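Local coordinates for nuclear transport factor 2 family protein (Rhodopseudomonas palustris, PDB 3DM8) that is of unknown function but has a SnoaL-like, NTF2-type fold and is regarded as a putative isomerase, at residues A[41-46]-A[130-135]; A[23-28]-A[55-60]; A[7-12]-A[114-119]. All blocks are in the same frame, centred on the assembly; numbering follows the deposited sequence.

How the contacts relate
The three contacts sit in one small alpha+beta fold, whose helices pack against a curved mixed sheet. Contacts 2 and 3 are neighbours, centres about 10 Å apart: helix 5-19 of contact 3 is followed by helix 23-28 of contact 2, and Ile28 O lies 2.8 Å from Leu116 N, a probable hydrogen bond. Contact 1 lies about 23 Å from contact 2 and 26 Å from contact 3, between centres, yet the carbonyl oxygen of Phe46 touches Val59 CG1. In sequence contact 2 nests inside the loop closed by contact 3; contact 1 crosses both. Both chain ends are tied into one fold, early helix onto late strand, with contacts 1 and 3 on opposite sides of its centre.

Contact 1 (A[41-46]-A[130-135])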
loop_
_atom_site.group_PDB
_atom_site.type_symbol
_atom_site.label_atom_id
_atom_site.label_comp_id
_atom_site.label_asym_id
_atom_site.label_seq_id
_atom_site.Cartn_x
_atom_site.Cartn_y
_atom_site.Cartn_z
ATOM N N ILE A 41 12.175 5.554 -9.652
ATOM C CA ILE A 41 13.384 6.252 -9.210
ATOM C C ILE A 41 13.851 7.233 -10.257
ATOM O O ILE A 41 14.645 8.107 -9.950
ATOM C CB ILE A 41 14.546 5.329 -8.793
ATOM C CG1 ILE A 41 15.076 4.495 -9.936
ATOM C CG2 ILE A 41 14.172 4.464 -7.580
ATOM C CD1 ILE A 41 16.302 3.781 -9.565
ATOM N N ASP A 42 13.361 7.090 -11.493
ATOM C CA ASP A 42 13.764 8.010 -12.572
ATOM C C ASP A 42 13.207 9.390 -12.322
ATOM O O ASP A 42 13.825 10.404 -12.670
ATOM C CB ASP A 42 13.303 7.536 -13.953
ATOM C CG ASP A 42 14.008 6.297 -14.406
ATOM O OD1 ASP A 42 15.002 5.896 -13.758
ATOM O OD2 ASP A 42 13.550 5.724 -15.408
ATOM N N MET A 43 12.034 9.426 -11.738
ATOM C CA MET A 43 11.415 10.678 -11.360
ATOM C C MET A 43 11.786 11.104 -9.952
ATOM O O MET A 43 12.041 12.280 -9.697
ATOM C CB MET A 43 9.913 10.607 -11.419
ATOM C CG MET A 43 9.373 11.995 -11.351
ATOM S SD MET A 43 7.718 12.097 -11.926
ATOM C CE MET A 43 7.180 13.663 -11.225
ATOM N N PHE A 44 11.781 10.129 -9.044
ATOM C CA PHE A 44 12.047 10.377 -7.609
ATOM C C PHE A 44 13.248 9.562 -7.121
ATOM O O PHE A 44 13.097 8.420 -6.687
ATOM C CB PHE A 44 10.821 10.049 -6.770
ATOM C CG PHE A 44 9.556 10.672 -7.266
ATOM C CD1 PHE A 44 8.622 9.914 -7.956
ATOM C CD2 PHE A 44 9.288 11.990 -7.030
ATOM C CE1 PHE A 44 7.434 10.499 -8.407
ATOM C CE2 PHE A 44 8.113 12.580 -7.502
ATOM C CZ PHE A 44 7.197 11.842 -8.169
ATOM N N PRO A 45 14.465 10.145 -7.183
ATOM C CA PRO A 45 15.643 9.322 -6.977
ATOM C C PRO A 45 15.761 8.794 -5.552
ATOM O O PRO A 45 16.524 7.854 -5.278
ATOM C CB PRO A 45 16.809 10.277 -7.259
ATOM C CG PRO A 45 16.241 11.439 -7.903
ATOM C CD PRO A 45 14.785 11.480 -7.704
ATOM N N PHE A 46 14.971 9.403 -4.688
ATOM C CA PHE A 46 14.937 9.030 -3.286
ATOM C C PHE A 46 14.084 7.791 -2.989
ATOM O O PHE A 46 14.104 7.255 -1.866
ATOM C CB PHE A 46 14.556 10.216 -2.417
ATOM C CG PHE A 46 13.332 10.928 -2.854
ATOM C CD1 PHE A 46 13.423 12.167 -3.475
ATOM C CD2 PHE A 46 12.098 10.386 -2.659
ATOM C CE1 PHE A 46 12.294 12.828 -3.895
ATOM C CE2 PHE A 46 10.954 11.081 -3.039
ATOM C CZ PHE A 46 11.078 12.303 -3.667
ATOM N N GLU A 130 1.233 11.598 -12.206
ATOM C CA GLU A 130 0.315 12.443 -12.960
ATOM C C GLU A 130 0.196 13.826 -12.370
ATOM O O GLU A 130 0.199 14.865 -13.089
ATOM C CB GLU A 130 -1.068 11.833 -13.073
ATOM C CG GLU A 130 -1.096 10.681 -14.056
ATOM C CD GLU A 130 -2.287 10.710 -15.002
ATOM O OE1 GLU A 130 -3.414 11.059 -14.560
ATOM O OE2 GLU A 130 -2.095 10.343 -16.193
ATOM N N GLN A 131 0.073 13.853 -11.052
ATOM C CA GLN A 131 -0.066 15.137 -10.346
ATOM C C GLN A 131 1.189 15.972 -10.466
ATOM O O GLN A 131 1.121 17.205 -10.652
ATOM C CB GLN A 131 -0.369 14.920 -8.870
ATOM C CG GLN A 131 -1.741 14.455 -8.548
ATOM C CD GLN A 131 -1.871 14.279 -7.046
ATOM O OE1 GLN A 131 -2.030 15.258 -6.300
ATOM N NE2 GLN A 131 -1.771 13.037 -6.589
ATOM N N ALA A 132 2.339 15.308 -10.408
ATOM C CA ALA A 132 3.636 16.017 -10.473
ATOM C C ALA A 132 3.882 16.617 -11.872
ATOM O O ALA A 132 4.449 17.724 -12.007
ATOM C CB ALA A 132 4.803 15.083 -10.056
ATOM N N LEU A 133 3.430 15.914 -12.916
ATOM C CA LEU A 133 3.713 16.309 -14.321
ATOM C C LEU A 133 2.641 17.287 -14.760
ATOM O O LEU A 133 2.869 18.181 -15.597
ATOM C CB LEU A 133 3.663 15.129 -15.299
ATOM C CG LEU A 133 4.716 14.013 -15.318
ATOM C CD1 LEU A 133 4.307 12.893 -16.289
ATOM C CD2 LEU A 133 6.078 14.518 -15.644
ATOM N N GLY A 134 1.468 17.077 -14.183
ATOM C CA GLY A 134 0.328 17.989 -14.262
ATOM C C GLY A 134 -0.365 17.724 -15.567
ATOM O O GLY A 134 -1.197 18.516 -16.039
ATOM N N ARG A 135 0.053 16.605 -16.156
ATOM C CA ARG A 135 -0.454 16.096 -17.437
ATOM C C ARG A 135 -0.458 14.563 -17.452
ATOM O O ARG A 135 0.123 13.927 -16.551
ATOM C CB ARG A 135 0.423 16.581 -18.593
ATOM C CG ARG A 135 0.396 18.068 -18.803
ATOM C CD ARG A 135 0.737 18.398 -20.232
ATOM N NE ARG A 135 -0.302 17.918 -21.148
ATOM C CZ ARG A 135 -1.233 18.694 -21.686
ATOM N NH1 ARG A 135 -2.144 18.180 -22.498
ATOM N NH2 ARG A 135 -1.247 19.989 -21.419
#
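Met43 and Ala132 are the facing residues, their CA atoms 9.5 Å apart, where a loop turn with helical backbone angles at 41-43 meets the last turn of helix 125-133. Both residues direct their CB atoms at the opposite segment. The Met43 side chain spans much of the gap: CG is anti to the backbone N (chi1 -166°) and the chain beyond runs extended, which delivers the CE methyl to the methyl of Ala132. The modelled separation of those two carbons is too short to be reliable, so the evidence supports a meeting of methyl groups but not its exact spacing.

Phe44 makes the second, looser approach. Its CZ lies 4.4 Å from Ala132 CB, with the methyl at the ring edge and near the ring plane. Within the loop, Met43 CG sits 3.8 Å above the Phe44 plane, over the ring centre, so the Met43 side chain starts over the ring face at CG and runs out past the rim through SD to CE. Met43 and Phe44 also touch Val129 and Leu128 respectively, extending the apolar patch back along the helix. No hydrogen bond crosses, and only 112 Å² is buried.

This is a surface contact of the NTF2-like fold, in which the loop between strands 33-38 and 48-51 packs against the end of the C-terminal helix.

Contact 2 (A[23-28]-A[55-60]); sequences EELATI and AVLEVC
The short helical segments 23-28 and 55-60 run roughly antiparallel, with an angle of 147° between their N-to-C directions and 10.8 Å between their axes at closest approach. Ala26 and Leu57 are nearest in backbone register, their CA atoms 7.2 Å apart, and the contacts across that gap are made by side chains.

Leu57 is the central contributor from helix 53-66. Its CG stands anti to the carbonyl carbon (chi1 -71°), and the two methyls of the fork divide the work. Leu57 CD1 meets the methyl of Ala26, at 3.9 Å from Ala26 CB, while Leu57 CD2 lies 3.9 Å from Leu25 CG. The side chains of Leu25 and Leu57 run antiparallel, so their branches lie alongside one another instead of meeting end on.

Leu25 carries the contact onward to the next turn. With CG anti to the backbone N (chi1 -178°), it sends CD2 to Cys60, where CB is 3.9 Å and SG 4.0 Å away; the sulfur therefore flanks the same methyl as its own CB. On the helix 5-19 side, Leu25 also touches Ala16, while Val56 and Val59 pack on Trp35 of strand 33-38.

A polar link nearby comes from Lys53, whose NZ bonds to Ala26 O. Across the segments themselves there is neither a hydrogen bond nor a charge pair, and 160 Å² is buried. This is consistent with cohesion mainly from dispersion and the exclusion of water, with the Leu57 fork fitted against both Leu25 and Ala26.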
loop_
_atom_site.group_PDB
_atom_site.type_symbol
_atom_site.label_atom_id
_atom_site.label_comp_id
_atom_site.label_asym_id
_atom_site.label_seq_id
_atom_site.Cartn_x
_atom_site.Cartn_y
_atom_site.Cartn_z
ATOM N N GLU A 23 17.536 15.318 14.342
ATOM C CA GLU A 23 18.159 14.597 15.468
ATOM C C GLU A 23 17.281 13.459 15.985
ATOM O O GLU A 23 17.793 12.382 16.289
ATOM C CB GLU A 23 18.544 15.545 16.600
ATOM C CG GLU A 23 19.499 16.659 16.162
ATOM C CD GLU A 23 18.860 17.722 15.203
ATOM O OE1 GLU A 23 17.666 18.095 15.341
ATOM O OE2 GLU A 23 19.599 18.203 14.302
ATOM N N GLU A 24 15.983 13.710 16.105
ATOM C CA GLU A 24 15.047 12.697 16.644
ATOM C C GLU A 24 14.889 11.545 15.689
ATOM O O GLU A 24 14.767 10.411 16.110
ATOM C CB GLU A 24 13.643 13.253 16.933
ATOM C CG GLU A 24 13.513 14.080 18.190
ATOM C CD GLU A 24 12.066 14.585 18.443
ATOM O OE1 GLU A 24 11.919 15.389 19.367
ATOM O OE2 GLU A 24 11.093 14.171 17.744
ATOM N N LEU A 25 14.898 11.854 14.399
ATOM C CA LEU A 25 14.785 10.836 13.385
ATOM C C LEU A 25 16.015 9.942 13.430
ATOM O O LEU A 25 15.914 8.752 13.284
ATOM C CB LEU A 25 14.615 11.425 11.999
ATOM C CG LEU A 25 14.442 10.497 10.809
ATOM C CD1 LEU A 25 13.223 9.643 11.000
ATOM C CD2 LEU A 25 14.290 11.306 9.525
ATOM N N ALA A 26 17.172 10.548 13.542
ATOM C CA ALA A 26 18.426 9.788 13.559
ATOM C C ALA A 26 18.483 8.841 14.750
ATOM O O ALA A 26 19.075 7.733 14.656
ATOM C CB ALA A 26 19.641 10.731 13.533
ATOM N N THR A 27 17.862 9.242 15.863
ATOM C CA THR A 27 17.865 8.405 17.067
ATOM C C THR A 27 17.053 7.143 16.851
ATOM O O THR A 27 17.386 6.051 17.322
ATOM C CB THR A 27 17.331 9.191 18.277
ATOM O OG1 THR A 27 18.261 10.245 18.529
ATOM C CG2 THR A 27 17.225 8.340 19.484
ATOM N N ILE A 28 15.965 7.325 16.134
ATOM C CA ILE A 28 14.935 6.288 15.989
ATOM C C ILE A 28 15.197 5.319 14.880
ATOM O O ILE A 28 14.732 4.209 14.937
ATOM C CB ILE A 28 13.510 6.890 15.871
ATOM C CG1 ILE A 28 12.441 5.839 16.223
ATOM C CG2 ILE A 28 13.223 7.433 14.510
ATOM C CD1 ILE A 28 11.022 6.484 16.577
ATOM N N ALA A 55 22.017 5.867 4.728
ATOM C CA ALA A 55 21.315 5.929 3.430
ATOM C C ALA A 55 19.860 6.338 3.598
ATOM O O ALA A 55 19.301 7.056 2.766
ATOM C CB ALA A 55 21.400 4.570 2.694
ATOM N N VAL A 56 19.208 5.899 4.680
ATOM C CA VAL A 56 17.814 6.293 4.922
ATOM C C VAL A 56 17.721 7.772 5.301
ATOM O O VAL A 56 16.817 8.459 4.850
ATOM C CB VAL A 56 17.116 5.372 5.957
ATOM C CG1 VAL A 56 15.788 6.021 6.511
ATOM C CG2 VAL A 56 16.945 3.895 5.375
ATOM N N LEU A 57 18.673 8.284 6.069
ATOM C CA LEU A 57 18.685 9.711 6.390
ATOM C C LEU A 57 18.888 10.538 5.109
ATOM O O LEU A 57 18.314 11.595 4.934
ATOM C CB LEU A 57 19.716 10.063 7.450
ATOM C CG LEU A 57 19.396 9.579 8.861
ATOM C CD1 LEU A 57 20.516 9.803 9.861
ATOM C CD2 LEU A 57 18.085 10.233 9.359
ATOM N N GLU A 58 19.661 10.023 4.173
ATOM C CA GLU A 58 19.839 10.712 2.899
ATOM C C GLU A 58 18.525 10.759 2.107
ATOM O O GLU A 58 18.161 11.805 1.570
ATOM C CB GLU A 58 20.987 10.106 2.100
ATOM C CG GLU A 58 21.158 10.657 0.717
ATOM C CD GLU A 58 21.490 12.161 0.638
ATOM O OE1 GLU A 58 21.897 12.782 1.668
ATOM O OE2 GLU A 58 21.390 12.670 -0.523
ATOM N N VAL A 59 17.806 9.633 2.030
ATOM C CA VAL A 59 16.449 9.643 1.449
ATOM C C VAL A 59 15.594 10.744 2.083
ATOM O O VAL A 59 14.911 11.493 1.413
ATOM C CB VAL A 59 15.772 8.266 1.565
ATOM C CG1 VAL A 59 14.229 8.301 1.362
ATOM C CG2 VAL A 59 16.451 7.268 0.624
ATOM N N CYS A 60 15.605 10.798 3.420
ATOM C CA CYS A 60 14.725 11.698 4.120
ATOM C C CYS A 60 15.140 13.149 3.904
ATOM O O CYS A 60 14.284 14.036 3.871
ATOM C CB CYS A 60 14.624 11.365 5.613
ATOM S SG CYS A 60 13.759 9.791 5.895
#

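Contact 3 (A[7-12]-A[114-119]); sequences WRFSRA and GRLTNL
Arg8 and Phe9 of helix 5-19 meet Gly114, Leu116 and Leu119 in a buried helix-on-sheet contact of the NTF2-like fold, where the N-terminal helix packs against the start of strand 115-123. The closest backbone approach is Phe9 to Leu116, 7.7 Å between CA atoms, and 189 Å² is buried.

Phe9 supplies the apolar half. Its CG, anti to the backbone N, turns the ring toward the strand, and Leu116 places CD2 over one face, offset toward the rim, in a CH-pi contact 4.0 Å from the ring centroid and 23° off the ring normal. Leu119 adds CD1, 4.0 Å from Phe9 CZ, its side chain crossing that of Phe9 at about a right angle. Between these two leucines, Thr117 and Asn118 both face Gln110 in a classic beta bulge. Leu25 and Ile28 of helix 23-28 also touch Phe9, placing its ring between helix and sheet.

The polar half lies one residue earlier on the helix and two residues before Leu116 on the other segment. The Arg8 chain bends at chi3 and presents its NH2 edge to the carbonyl of Gly114, while Ser5 OG takes a second bond with the same nitrogen. A methionine in place of Arg8 would probably leave the Gly114 carbonyl without this donor and remove this polar tie to the turn before the strand. Gly114 has positive phi and lies close beside Arg8 NH2. The bond itself, Arg8 NH2 to Gly114 O, is 2.6 Å long with an N-H...O angle of 150°; the oxygen lies near the guanidinium plane, whereas the donor is tilted 22° from the carbonyl plane.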
loop_
_atom_site.group_PDB
_atom_site.type_symbol
_atom_site.label_atom_id
_atom_site.label_comp_id
_atom_site.label_asym_id
_atom_site.label_seq_id
_atom_site.Cartn_x
_atom_site.Cartn_y
_atom_site.Cartn_z
ATOM N N TRP A 7 4.157 6.225 16.396
ATOM C CA TRP A 7 3.832 7.642 16.669
ATOM C C TRP A 7 5.112 8.473 16.882
ATOM O O TRP A 7 5.219 9.650 16.457
ATOM C CB TRP A 7 2.828 7.791 17.828
ATOM C CG TRP A 7 1.609 6.878 17.666
ATOM C CD1 TRP A 7 1.116 6.012 18.578
ATOM C CD2 TRP A 7 0.789 6.748 16.506
ATOM N NE1 TRP A 7 0.010 5.356 18.066
ATOM C CE2 TRP A 7 -0.190 5.775 16.786
ATOM C CE3 TRP A 7 0.801 7.346 15.250
ATOM C CZ2 TRP A 7 -1.163 5.404 15.862
ATOM C CZ3 TRP A 7 -0.183 6.987 14.330
ATOM C CH2 TRP A 7 -1.148 6.039 14.643
ATOM N N ARG A 8 6.070 7.861 17.555
ATOM C CA ARG A 8 7.371 8.514 17.810
ATOM C C ARG A 8 8.120 8.742 16.505
ATOM O O ARG A 8 8.727 9.803 16.266
ATOM C CB ARG A 8 8.215 7.727 18.801
ATOM C CG ARG A 8 7.608 7.594 20.162
ATOM C CD ARG A 8 8.536 6.863 21.097
ATOM N NE ARG A 8 9.001 5.611 20.515
ATOM C CZ ARG A 8 10.277 5.332 20.246
ATOM N NH1 ARG A 8 11.229 6.207 20.528
ATOM N NH2 ARG A 8 10.594 4.166 19.722
ATOM N N PHE A 9 8.050 7.735 15.642
ATOM C CA PHE A 9 8.678 7.819 14.326
ATOM C C PHE A 9 7.992 8.877 13.488
ATOM O O PHE A 9 8.629 9.668 12.813
ATOM C CB PHE A 9 8.626 6.458 13.613
ATOM C CG PHE A 9 8.970 6.517 12.176
ATOM C CD1 PHE A 9 10.238 6.831 11.759
ATOM C CD2 PHE A 9 8.040 6.171 11.234
ATOM C CE1 PHE A 9 10.556 6.895 10.416
ATOM C CE2 PHE A 9 8.375 6.202 9.878
ATOM C CZ PHE A 9 9.625 6.589 9.483
ATOM N N SER A 10 6.670 8.916 13.564
ATOM C CA SER A 10 5.897 9.825 12.746
ATOM C C SER A 10 6.245 11.260 13.156
ATOM O O SER A 10 6.392 12.147 12.301
ATOM C CB SER A 10 4.393 9.544 12.860
ATOM O OG SER A 10 3.678 10.392 11.950
ATOM N N ARG A 11 6.370 11.481 14.462
ATOM C CA ARG A 11 6.703 12.840 14.931
ATOM C C ARG A 11 8.120 13.258 14.497
ATOM O O ARG A 11 8.355 14.379 14.023
ATOM C CB ARG A 11 6.531 12.933 16.422
ATOM C CG ARG A 11 6.810 14.236 16.962
ATOM C CD ARG A 11 6.285 14.342 18.386
ATOM N NE ARG A 11 6.805 13.272 19.234
ATOM C CZ ARG A 11 6.091 12.227 19.621
ATOM N NH1 ARG A 11 4.850 12.123 19.263
ATOM N NH2 ARG A 11 6.628 11.310 20.400
ATOM N N ALA A 12 9.039 12.304 14.631
ATOM C CA ALA A 12 10.445 12.507 14.301
ATOM C C ALA A 12 10.591 12.819 12.818
ATOM O O ALA A 12 11.346 13.691 12.426
ATOM C CB ALA A 12 11.241 11.251 14.624
ATOM N N GLY A 114 12.865 -0.059 20.215
ATOM C CA GLY A 114 12.296 1.280 20.057
ATOM C C GLY A 114 12.849 1.955 18.837
ATOM O O GLY A 114 12.669 3.161 18.613
ATOM N N ARG A 115 13.554 1.179 18.036
ATOM C CA ARG A 115 14.123 1.719 16.795
ATOM C C ARG A 115 13.451 1.060 15.605
ATOM O O ARG A 115 13.143 -0.123 15.628
ATOM C CB ARG A 115 15.628 1.470 16.742
ATOM C CG ARG A 115 16.410 2.197 17.822
ATOM C CD ARG A 115 17.914 2.113 17.536
ATOM N NE ARG A 115 18.333 0.787 17.912
ATOM C CZ ARG A 115 18.597 0.452 19.171
ATOM N NH1 ARG A 115 18.497 1.368 20.128
ATOM N NH2 ARG A 115 18.934 -0.791 19.479
ATOM N N LEU A 116 13.305 1.839 14.552
ATOM C CA LEU A 116 12.757 1.354 13.256
ATOM C C LEU A 116 13.800 0.508 12.553
ATOM O O LEU A 116 14.862 0.988 12.180
ATOM C CB LEU A 116 12.349 2.520 12.365
ATOM C CG LEU A 116 11.691 2.184 11.021
ATOM C CD1 LEU A 116 10.295 1.556 11.320
ATOM C CD2 LEU A 116 11.605 3.389 10.147
ATOM N N THR A 117 13.465 -0.759 12.344
ATOM C CA THR A 117 14.378 -1.760 11.759
ATOM C C THR A 117 13.993 -2.204 10.358
ATOM O O THR A 117 14.805 -2.675 9.585
ATOM C CB THR A 117 14.517 -2.997 12.661
ATOM O OG1 THR A 117 13.221 -3.585 12.887
ATOM C CG2 THR A 117 15.220 -2.617 13.974
ATOM N N ASN A 118 12.739 -2.023 10.037
ATOM C CA ASN A 118 12.208 -2.400 8.727
ATOM C C ASN A 118 11.047 -1.473 8.341
ATOM O O ASN A 118 10.108 -1.247 9.123
ATOM C CB ASN A 118 11.782 -3.876 8.724
ATOM C CG ASN A 118 11.608 -4.437 7.310
ATOM O OD1 ASN A 118 10.714 -4.025 6.572
ATOM N ND2 ASN A 118 12.506 -5.321 6.919
ATOM N N LEU A 119 11.125 -0.952 7.110
ATOM C CA LEU A 119 10.050 -0.192 6.519
ATOM C C LEU A 119 9.829 -0.551 5.078
ATOM O O LEU A 119 10.794 -0.728 4.292
ATOM C CB LEU A 119 10.334 1.323 6.665
ATOM C CG LEU A 119 9.307 2.288 6.094
ATOM C CD1 LEU A 119 9.240 3.580 6.951
ATOM C CD2 LEU A 119 9.523 2.689 4.564
#